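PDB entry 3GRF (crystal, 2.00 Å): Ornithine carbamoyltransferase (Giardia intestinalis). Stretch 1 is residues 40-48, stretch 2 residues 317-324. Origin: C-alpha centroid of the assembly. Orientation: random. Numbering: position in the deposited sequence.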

# COMPACT_ATOMS: atom_id res chain seq x y z
N ALA A 40 -12.70 -16.01 2.45
CA ALA A 40 -13.65 -14.92 2.66
C ALA A 40 -13.77 -14.58 4.15
O ALA A 40 -14.67 -13.84 4.56
CB ALA A 40 -14.98 -15.26 2.06
N ARG A 41 -12.85 -15.12 4.95
CA ARG A 41 -12.85 -14.90 6.41
C ARG A 41 -12.70 -13.43 6.82
O ARG A 41 -13.37 -12.98 7.77
CB ARG A 41 -11.77 -15.78 7.07
CG ARG A 41 -12.07 -17.31 7.10
CD ARG A 41 -13.33 -17.67 7.94
NE ARG A 41 -13.08 -17.45 9.37
CZ ARG A 41 -13.90 -17.74 10.37
NH1 ARG A 41 -15.10 -18.27 10.18
NH2 ARG A 41 -13.49 -17.51 11.61
N ALA A 42 -11.88 -12.66 6.10
CA ALA A 42 -11.74 -11.20 6.34
C ALA A 42 -12.26 -10.35 5.19
O ALA A 42 -11.81 -9.23 5.01
CB ALA A 42 -10.23 -10.83 6.61
N ALA A 43 -13.20 -10.86 4.41
CA ALA A 43 -13.73 -10.10 3.30
C ALA A 43 -14.16 -8.73 3.83
O ALA A 43 -14.81 -8.66 4.86
CB ALA A 43 -14.95 -10.83 2.69
N ASN A 44 -13.78 -7.66 3.11
CA ASN A 44 -14.12 -6.25 3.44
C ASN A 44 -13.58 -5.69 4.74
O ASN A 44 -14.00 -4.59 5.21
CB ASN A 44 -15.61 -5.99 3.36
CG ASN A 44 -16.17 -6.33 2.01
OD1 ASN A 44 -15.99 -5.59 1.05
ND2 ASN A 44 -16.78 -7.50 1.91
N LYS A 45 -12.69 -6.45 5.36
CA LYS A 45 -12.21 -6.07 6.69
C LYS A 45 -10.80 -5.63 6.49
O LYS A 45 -10.16 -6.13 5.56
CB LYS A 45 -12.30 -7.24 7.68
CG LYS A 45 -13.76 -7.49 8.14
CD LYS A 45 -13.89 -8.82 8.86
CE LYS A 45 -15.34 -9.10 9.25
NZ LYS A 45 -15.67 -8.47 10.56
N THR A 46 -10.29 -4.68 7.28
CA THR A 46 -8.90 -4.20 7.08
C THR A 46 -8.07 -4.25 8.34
O THR A 46 -8.58 -4.09 9.45
CB THR A 46 -8.81 -2.77 6.44
OG1 THR A 46 -8.36 -1.84 7.44
CG2 THR A 46 -10.17 -2.37 5.90
N LEU A 47 -6.79 -4.49 8.12
CA LEU A 47 -5.84 -4.44 9.18
C LEU A 47 -4.99 -3.19 9.01
O LEU A 47 -4.55 -2.85 7.91
CB LEU A 47 -4.98 -5.72 9.16
CG LEU A 47 -3.51 -5.58 9.59
CD1 LEU A 47 -3.47 -5.44 11.09
CD2 LEU A 47 -2.57 -6.71 9.11
N LEU A 48 -4.76 -2.48 10.10
CA LEU A 48 -3.93 -1.34 10.03
C LEU A 48 -2.58 -1.77 10.55
O LEU A 48 -2.48 -2.18 11.69
CB LEU A 48 -4.50 -0.28 10.94
CG LEU A 48 -3.69 1.01 11.03
CD1 LEU A 48 -3.17 1.53 9.64
CD2 LEU A 48 -4.58 2.02 11.69
N VAL A 317 -3.58 -15.98 13.38
CA VAL A 317 -3.72 -14.98 14.41
C VAL A 317 -4.71 -13.86 14.12
O VAL A 317 -5.53 -13.50 14.98
CB VAL A 317 -2.34 -14.35 14.69
CG1 VAL A 317 -2.51 -13.22 15.63
CG2 VAL A 317 -1.39 -15.44 15.23
N LEU A 318 -4.64 -13.29 12.91
CA LEU A 318 -5.57 -12.24 12.44
C LEU A 318 -6.99 -12.79 12.46
O LEU A 318 -7.86 -12.20 13.01
CB LEU A 318 -5.17 -11.75 11.04
CG LEU A 318 -3.79 -11.02 11.04
CD1 LEU A 318 -3.20 -10.78 9.65
CD2 LEU A 318 -3.88 -9.68 11.79
N ASP A 319 -7.20 -13.95 11.89
CA ASP A 319 -8.53 -14.54 11.86
C ASP A 319 -9.13 -14.64 13.24
O ASP A 319 -10.25 -14.19 13.49
CB ASP A 319 -8.48 -15.93 11.24
CG ASP A 319 -9.86 -16.54 11.12
OD1 ASP A 319 -10.61 -16.05 10.26
OD2 ASP A 319 -10.19 -17.47 11.91
N PHE A 320 -8.37 -15.24 14.15
CA PHE A 320 -8.78 -15.40 15.52
C PHE A 320 -9.08 -14.09 16.20
O PHE A 320 -10.06 -13.99 16.91
CB PHE A 320 -7.65 -16.12 16.25
CG PHE A 320 -8.00 -16.56 17.64
CD1 PHE A 320 -8.95 -17.54 17.86
CD2 PHE A 320 -7.31 -16.04 18.73
CE1 PHE A 320 -9.22 -17.98 19.13
CE2 PHE A 320 -7.58 -16.48 20.00
CZ PHE A 320 -8.54 -17.45 20.20
N PHE A 321 -8.23 -13.07 16.06
CA PHE A 321 -8.52 -11.82 16.80
C PHE A 321 -9.64 -11.02 16.16
O PHE A 321 -10.34 -10.28 16.84
CB PHE A 321 -7.25 -10.97 17.05
CG PHE A 321 -6.45 -11.46 18.24
CD1 PHE A 321 -6.65 -10.92 19.50
CD2 PHE A 321 -5.58 -12.53 18.12
CE1 PHE A 321 -5.93 -11.39 20.60
CE2 PHE A 321 -4.88 -13.02 19.22
CZ PHE A 321 -5.07 -12.46 20.47
N LEU A 322 -9.82 -11.23 14.86
CA LEU A 322 -10.91 -10.65 14.08
C LEU A 322 -12.28 -11.15 14.63
O LEU A 322 -13.26 -10.40 14.63
CB LEU A 322 -10.78 -11.04 12.60
CG LEU A 322 -10.60 -9.89 11.57
CD1 LEU A 322 -10.19 -8.59 12.26
CD2 LEU A 322 -9.59 -10.30 10.51
N HIS A 323 -12.34 -12.41 15.07
CA HIS A 323 -13.50 -13.08 15.71
C HIS A 323 -13.16 -13.19 17.24
O HIS A 323 -13.33 -12.21 17.98
CB HIS A 323 -13.86 -14.37 14.93
CG HIS A 323 -13.92 -14.22 13.33
ND1 HIS A 323 -12.81 -13.92 12.55
CD2 HIS A 323 -14.97 -14.35 12.45
CE1 HIS A 323 -13.17 -13.85 11.28
NE2 HIS A 323 -14.47 -14.11 11.19
N ASP A 324 -12.68 -14.36 17.69
CA ASP A 324 -12.10 -14.65 19.04
C ASP A 324 -12.27 -16.08 19.47
O ASP A 324 -11.65 -16.50 20.44
CB ASP A 324 -12.60 -13.86 20.24
CG ASP A 324 -11.66 -12.63 20.41
OD1 ASP A 324 -11.15 -12.14 19.40
OD2 ASP A 324 -11.49 -12.20 21.56

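A loop and the start of a strand pack against the last turns of a distant helix through a small, mixed contact: a salt bridge and a cation-ring stack, both centred on Arg41, beside a thin row of apolar side chains. Together the two stretches bury 359 Å², and Arg41 contributes the largest share of any residue. Its CA-to-CB bond points toward the helix, and chi1, chi2 and chi3 are all m, a folded path that brings the guanidinium to Asp319 and His323 at once. Arg41 NE donates a nearly straight hydrogen bond to Asp319 OD1 (3.0 Å, 172°), while a weak second one runs from Arg41 NH2 to Asp319 OD2 (3.3 Å, 148°). The carboxylate therefore meets the guanidinium at its edge, near the plane where the N-H groups point, and the two oxygens pair with two nitrogens. The CA-to-CB bond of Asp319 points sideways to stretch 1, but with chi1 t the end of the side chain comes nearer; the residue is buried, so the opposite charge of Arg41 is a fitting partner, and OD2 is also hydrogen-bonded elsewhere in the structure.

With its edge taken by Asp319, the guanidinium still offers its faces, and one lies flat on the His323 ring, centres 4.1 Å apart and planes at 14°; Arg41 NH2 is 3.6 Å from His323 NE2. This is a stacking contact between two flat groups. The ring is steadied from its own stretch: His323 ND1 donates to the backbone oxygen Asp319 O (2.7 Å), which also accepts from the backbone nitrogen His323 N (3.2 Å). Asp319 thus serves the contact twice, its side chain holding the guanidinium and its carbonyl the ring stacked on it. His323 is the first residue to leave helical geometry.

The apolar part uses Leu318 and Leu322, one helical turn apart and both directed toward stretch 1. Leu322 CD2 lies 4.0 Å from Ala42 CB, a small methyl within the overlapping turns Ala40-Ala43 and Ala42-Lys45; the second is closed by the hydrogen bond from Lys45 N to Ala42 O (2.9 Å). Lys45 adds the aliphatic part of its chain, with Lys45 CD 4.4 Å from Leu322 CG, while its amine extends beyond this contact. Farther along, where the strand begins, Leu47 CD2 meets Leu318 CD1 at 4.2 Å. Both leucines are buried, as suits branched hydrocarbon side chains. Thr46, between Lys45 and Leu47, points away, in keeping with the alternation of an extended backbone.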